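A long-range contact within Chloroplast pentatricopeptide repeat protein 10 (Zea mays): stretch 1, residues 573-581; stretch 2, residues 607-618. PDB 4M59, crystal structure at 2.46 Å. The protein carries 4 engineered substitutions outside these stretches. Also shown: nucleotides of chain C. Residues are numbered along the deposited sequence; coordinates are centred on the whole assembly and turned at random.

Stretch 1, residues 573-581: YAKCSESWE
Stretch 2 (607-618) NGFCKQGLVKEA

The most unusual feature of the contact is one very short hydrogen bond: S579 OG donates to G608 O at 2.3 Å, and the small serine side chain brings its hydroxyl straight onto the main-chain carbonyl of a helical residue. S579 points its CB toward the partner helix, with chi1 at -39° (m).

Stretch 1 leaves its helix at C576, turns through S577 (phi/psi 61/29), bonding S577 N to A574 O and E578 N to Y573 O, both at 2.6 Å, and enters a weakly bonded helix near W580. Stretch 2 enters already helical, and G613 is the first residue to leave helical phi/psi; a second helix begins at V615. G613 (107/-154) suits glycine, since a CB would jam against the preceding carbonyl; L614 (54/64) then takes the N-cap position.

The backbones come closest where A574 and G608 CA atoms lie 4.2 Å apart; S577 pairs with Q612, CA to CA 6.4 Å, both stretches running roughly the same way between these pairs. Here A574 CB, a small methyl that permits close approach, rests 3.7 Å from G608 CA, and a CB on G608 would crowd both A574 CB and S579 OG.

Farther along, W580 (chi1 -69°, chi2 93°) receives the edge of F609 (chi1 -78°, chi2 -29°) on its face, centroids 5.3 Å apart and planes at 58°; the slightly positive edge hydrogens suit the electron-rich indole. L614 CD2 adds apolar contact at the indole edge, 4.0 Å from W580 CZ2, while E617 CD lies 3.4 Å from W580 CH2.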

# COMPACT_ATOMS: atom_id res chain seq x y z
N TYR A 573 28.19 17.27 12.50
CA TYR A 573 29.16 17.47 13.56
C TYR A 573 30.56 17.46 12.99
O TYR A 573 31.44 18.17 13.45
CB TYR A 573 29.01 16.38 14.60
CG TYR A 573 27.90 16.66 15.54
CD1 TYR A 573 27.99 17.71 16.43
CD2 TYR A 573 26.76 15.90 15.55
CE1 TYR A 573 26.98 17.99 17.29
CE2 TYR A 573 25.74 16.17 16.42
CZ TYR A 573 25.86 17.21 17.29
OH TYR A 573 24.85 17.49 18.16
N ALA A 574 30.76 16.62 12.00
CA ALA A 574 31.97 16.65 11.25
C ALA A 574 32.12 18.06 10.73
O ALA A 574 33.07 18.75 11.06
CB ALA A 574 31.89 15.69 10.12
N LYS A 575 31.16 18.47 9.90
CA LYS A 575 31.18 19.80 9.29
C LYS A 575 31.39 20.89 10.33
O LYS A 575 32.10 21.86 10.09
CB LYS A 575 29.89 20.04 8.52
CG LYS A 575 30.09 20.64 7.14
CD LYS A 575 31.30 20.04 6.45
CE LYS A 575 32.27 21.11 5.98
NZ LYS A 575 33.32 20.56 5.08
N CYS A 576 30.75 20.74 11.49
CA CYS A 576 30.87 21.74 12.53
C CYS A 576 32.14 21.51 13.32
O CYS A 576 32.36 22.14 14.34
CB CYS A 576 29.65 21.73 13.44
SG CYS A 576 28.17 22.34 12.64
N SER A 577 32.97 20.60 12.83
CA SER A 577 34.27 20.33 13.43
C SER A 577 34.16 19.85 14.87
O SER A 577 35.04 20.06 15.68
CB SER A 577 35.18 21.55 13.33
OG SER A 577 35.15 22.09 12.03
N GLU A 578 33.05 19.19 15.17
CA GLU A 578 32.91 18.52 16.43
C GLU A 578 32.77 17.07 16.12
O GLU A 578 31.69 16.52 16.13
CB GLU A 578 31.68 19.01 17.16
CG GLU A 578 31.71 20.48 17.45
CD GLU A 578 32.50 20.81 18.68
OE1 GLU A 578 33.13 19.90 19.24
OE2 GLU A 578 32.50 21.98 19.08
N SER A 579 33.88 16.43 15.81
CA SER A 579 33.84 15.08 15.32
C SER A 579 33.85 14.10 16.47
O SER A 579 33.69 12.91 16.27
CB SER A 579 35.04 14.84 14.43
OG SER A 579 35.31 15.98 13.64
N TRP A 580 34.04 14.61 17.67
CA TRP A 580 34.01 13.74 18.82
C TRP A 580 32.58 13.39 19.15
O TRP A 580 32.27 12.27 19.52
CB TRP A 580 34.66 14.43 19.99
CG TRP A 580 36.11 14.57 19.80
CD1 TRP A 580 36.77 15.64 19.27
CD2 TRP A 580 37.10 13.60 20.11
NE1 TRP A 580 38.11 15.40 19.24
CE2 TRP A 580 38.35 14.15 19.76
CE3 TRP A 580 37.07 12.32 20.66
CZ2 TRP A 580 39.54 13.46 19.94
CZ3 TRP A 580 38.25 11.64 20.84
CH2 TRP A 580 39.47 12.21 20.48
N GLU A 581 31.71 14.38 18.99
CA GLU A 581 30.30 14.19 19.21
C GLU A 581 29.78 13.26 18.13
O GLU A 581 28.75 12.62 18.29
CB GLU A 581 29.57 15.52 19.15
CG GLU A 581 28.14 15.45 19.58
CD GLU A 581 28.00 15.50 21.07
OE1 GLU A 581 28.97 15.88 21.74
OE2 GLU A 581 26.91 15.15 21.58
N ASN A 607 36.28 10.71 8.53
CA ASN A 607 36.53 11.95 7.80
C ASN A 607 36.45 13.16 8.72
O ASN A 607 37.27 14.07 8.64
CB ASN A 607 35.53 12.10 6.65
CG ASN A 607 35.70 13.41 5.90
OD1 ASN A 607 36.62 14.17 6.17
ND2 ASN A 607 34.80 13.66 4.95
N GLY A 608 35.46 13.15 9.61
CA GLY A 608 35.30 14.23 10.57
C GLY A 608 36.53 14.49 11.42
O GLY A 608 36.76 15.61 11.84
N PHE A 609 37.32 13.47 11.67
CA PHE A 609 38.56 13.64 12.36
C PHE A 609 39.57 14.15 11.37
O PHE A 609 40.06 15.25 11.48
CB PHE A 609 39.02 12.31 12.89
CG PHE A 609 38.30 11.89 14.11
CD1 PHE A 609 37.80 12.81 14.97
CD2 PHE A 609 38.13 10.58 14.42
CE1 PHE A 609 37.15 12.42 16.10
CE2 PHE A 609 37.47 10.20 15.56
CZ PHE A 609 36.99 11.12 16.39
N CYS A 610 39.84 13.34 10.37
CA CYS A 610 40.73 13.70 9.28
C CYS A 610 40.49 15.11 8.72
O CYS A 610 41.40 15.71 8.17
CB CYS A 610 40.62 12.68 8.17
SG CYS A 610 41.25 11.08 8.62
N LYS A 611 39.29 15.63 8.87
CA LYS A 611 39.01 16.97 8.41
C LYS A 611 39.58 18.01 9.36
O LYS A 611 39.98 19.09 8.95
CB LYS A 611 37.52 17.20 8.23
N GLN A 612 39.63 17.68 10.64
CA GLN A 612 40.19 18.61 11.62
C GLN A 612 41.48 18.07 12.21
O GLN A 612 42.10 18.70 13.06
CB GLN A 612 39.18 18.89 12.72
CG GLN A 612 38.70 17.68 13.47
CD GLN A 612 37.57 18.01 14.40
OE1 GLN A 612 36.95 19.05 14.27
NE2 GLN A 612 37.31 17.14 15.36
N GLY A 613 41.88 16.90 11.75
CA GLY A 613 43.12 16.31 12.18
C GLY A 613 42.90 15.14 13.11
O GLY A 613 41.86 14.50 13.07
N LEU A 614 43.88 14.87 13.96
CA LEU A 614 43.82 13.74 14.85
C LEU A 614 43.55 12.50 14.04
O LEU A 614 42.52 11.87 14.16
CB LEU A 614 42.72 13.93 15.88
CG LEU A 614 42.68 15.30 16.56
CD1 LEU A 614 41.52 16.11 16.03
CD2 LEU A 614 42.59 15.13 18.06
N VAL A 615 44.49 12.17 13.17
CA VAL A 615 44.32 11.02 12.33
C VAL A 615 44.69 9.77 13.09
O VAL A 615 44.34 8.67 12.69
CB VAL A 615 45.16 11.12 11.08
CG1 VAL A 615 44.50 10.36 9.97
CG2 VAL A 615 45.30 12.56 10.69
N LYS A 616 45.38 9.94 14.20
CA LYS A 616 45.65 8.82 15.07
C LYS A 616 44.34 8.37 15.67
O LYS A 616 44.18 7.21 16.05
CB LYS A 616 46.63 9.20 16.18
CG LYS A 616 45.99 9.95 17.33
CD LYS A 616 46.53 9.48 18.66
CE LYS A 616 45.92 10.24 19.83
NZ LYS A 616 46.39 9.73 21.16
N GLU A 617 43.39 9.29 15.75
CA GLU A 617 42.04 8.98 16.18
C GLU A 617 41.33 8.33 15.06
O GLU A 617 40.59 7.40 15.25
CB GLU A 617 41.30 10.24 16.54
CG GLU A 617 41.86 10.89 17.71
CD GLU A 617 41.61 10.12 18.93
OE1 GLU A 617 42.29 10.36 19.93
OE2 GLU A 617 40.72 9.28 18.90
N ALA A 618 41.56 8.82 13.87
CA ALA A 618 40.92 8.23 12.72
C ALA A 618 41.29 6.76 12.69
O ALA A 618 40.45 5.92 12.38
CB ALA A 618 41.38 8.90 11.48
P C C 18 37.99 14.02 0.35
OP1 C C 18 37.33 15.34 0.31
OP2 C C 18 39.31 13.84 -0.31
O5' C C 18 38.14 13.57 1.87
C5' C C 18 38.36 14.54 2.91
C4' C C 18 39.82 14.55 3.30
O4' C C 18 40.62 15.00 2.17
C3' C C 18 40.18 15.48 4.45
O3' C C 18 40.07 14.81 5.70
C2' C C 18 41.64 15.83 4.15
O2' C C 18 42.55 14.85 4.59
C1' C C 18 41.62 15.89 2.62
N1 C C 18 41.33 17.23 2.09
C2 C C 18 42.39 18.11 1.85
O2 C C 18 43.54 17.72 2.08
N3 C C 18 42.13 19.34 1.36
C4 C C 18 40.87 19.71 1.13
N4 C C 18 40.65 20.94 0.65
C5 C C 18 39.77 18.84 1.37
C6 C C 18 40.04 17.62 1.85
P U C 17 32.19 13.75 2.36
OP1 U C 17 33.01 14.86 2.90
OP2 U C 17 31.06 14.06 1.44
O5' U C 17 33.16 12.72 1.64
C5' U C 17 34.36 12.26 2.30
C4' U C 17 35.41 11.89 1.27
O4' U C 17 35.02 10.65 0.62
C3' U C 17 35.62 12.91 0.16
O3' U C 17 36.99 12.93 -0.25
C2' U C 17 34.71 12.39 -0.95
O2' U C 17 35.14 12.77 -2.24
C1' U C 17 34.84 10.88 -0.77
N1 U C 17 33.65 10.14 -1.20
C2 U C 17 33.82 9.13 -2.12
O2 U C 17 34.91 8.82 -2.57
N3 U C 17 32.67 8.48 -2.49
C4 U C 17 31.39 8.74 -2.05
O4 U C 17 30.45 8.07 -2.47
C5 U C 17 31.29 9.81 -1.10
C6 U C 17 32.40 10.46 -0.72
P U C 16 27.05 13.41 1.97
OP1 U C 16 27.48 14.80 2.25
OP2 U C 16 26.83 12.97 0.57
O5' U C 16 28.10 12.42 2.65
C5' U C 16 28.40 12.51 4.05
C4' U C 16 29.65 11.72 4.37
O4' U C 16 29.32 10.31 4.46
C3' U C 16 30.77 11.79 3.35
O3' U C 16 31.61 12.91 3.59
C2' U C 16 31.52 10.49 3.60
O2' U C 16 32.41 10.58 4.69
C1' U C 16 30.37 9.54 3.92
N1 U C 16 29.87 8.82 2.74
C2 U C 16 30.48 7.63 2.41
O2 U C 16 31.40 7.16 3.04
N3 U C 16 29.96 7.01 1.29
C4 U C 16 28.92 7.45 0.50
O4 U C 16 28.57 6.78 -0.47
C5 U C 16 28.34 8.69 0.92
C6 U C 16 28.82 9.32 2.00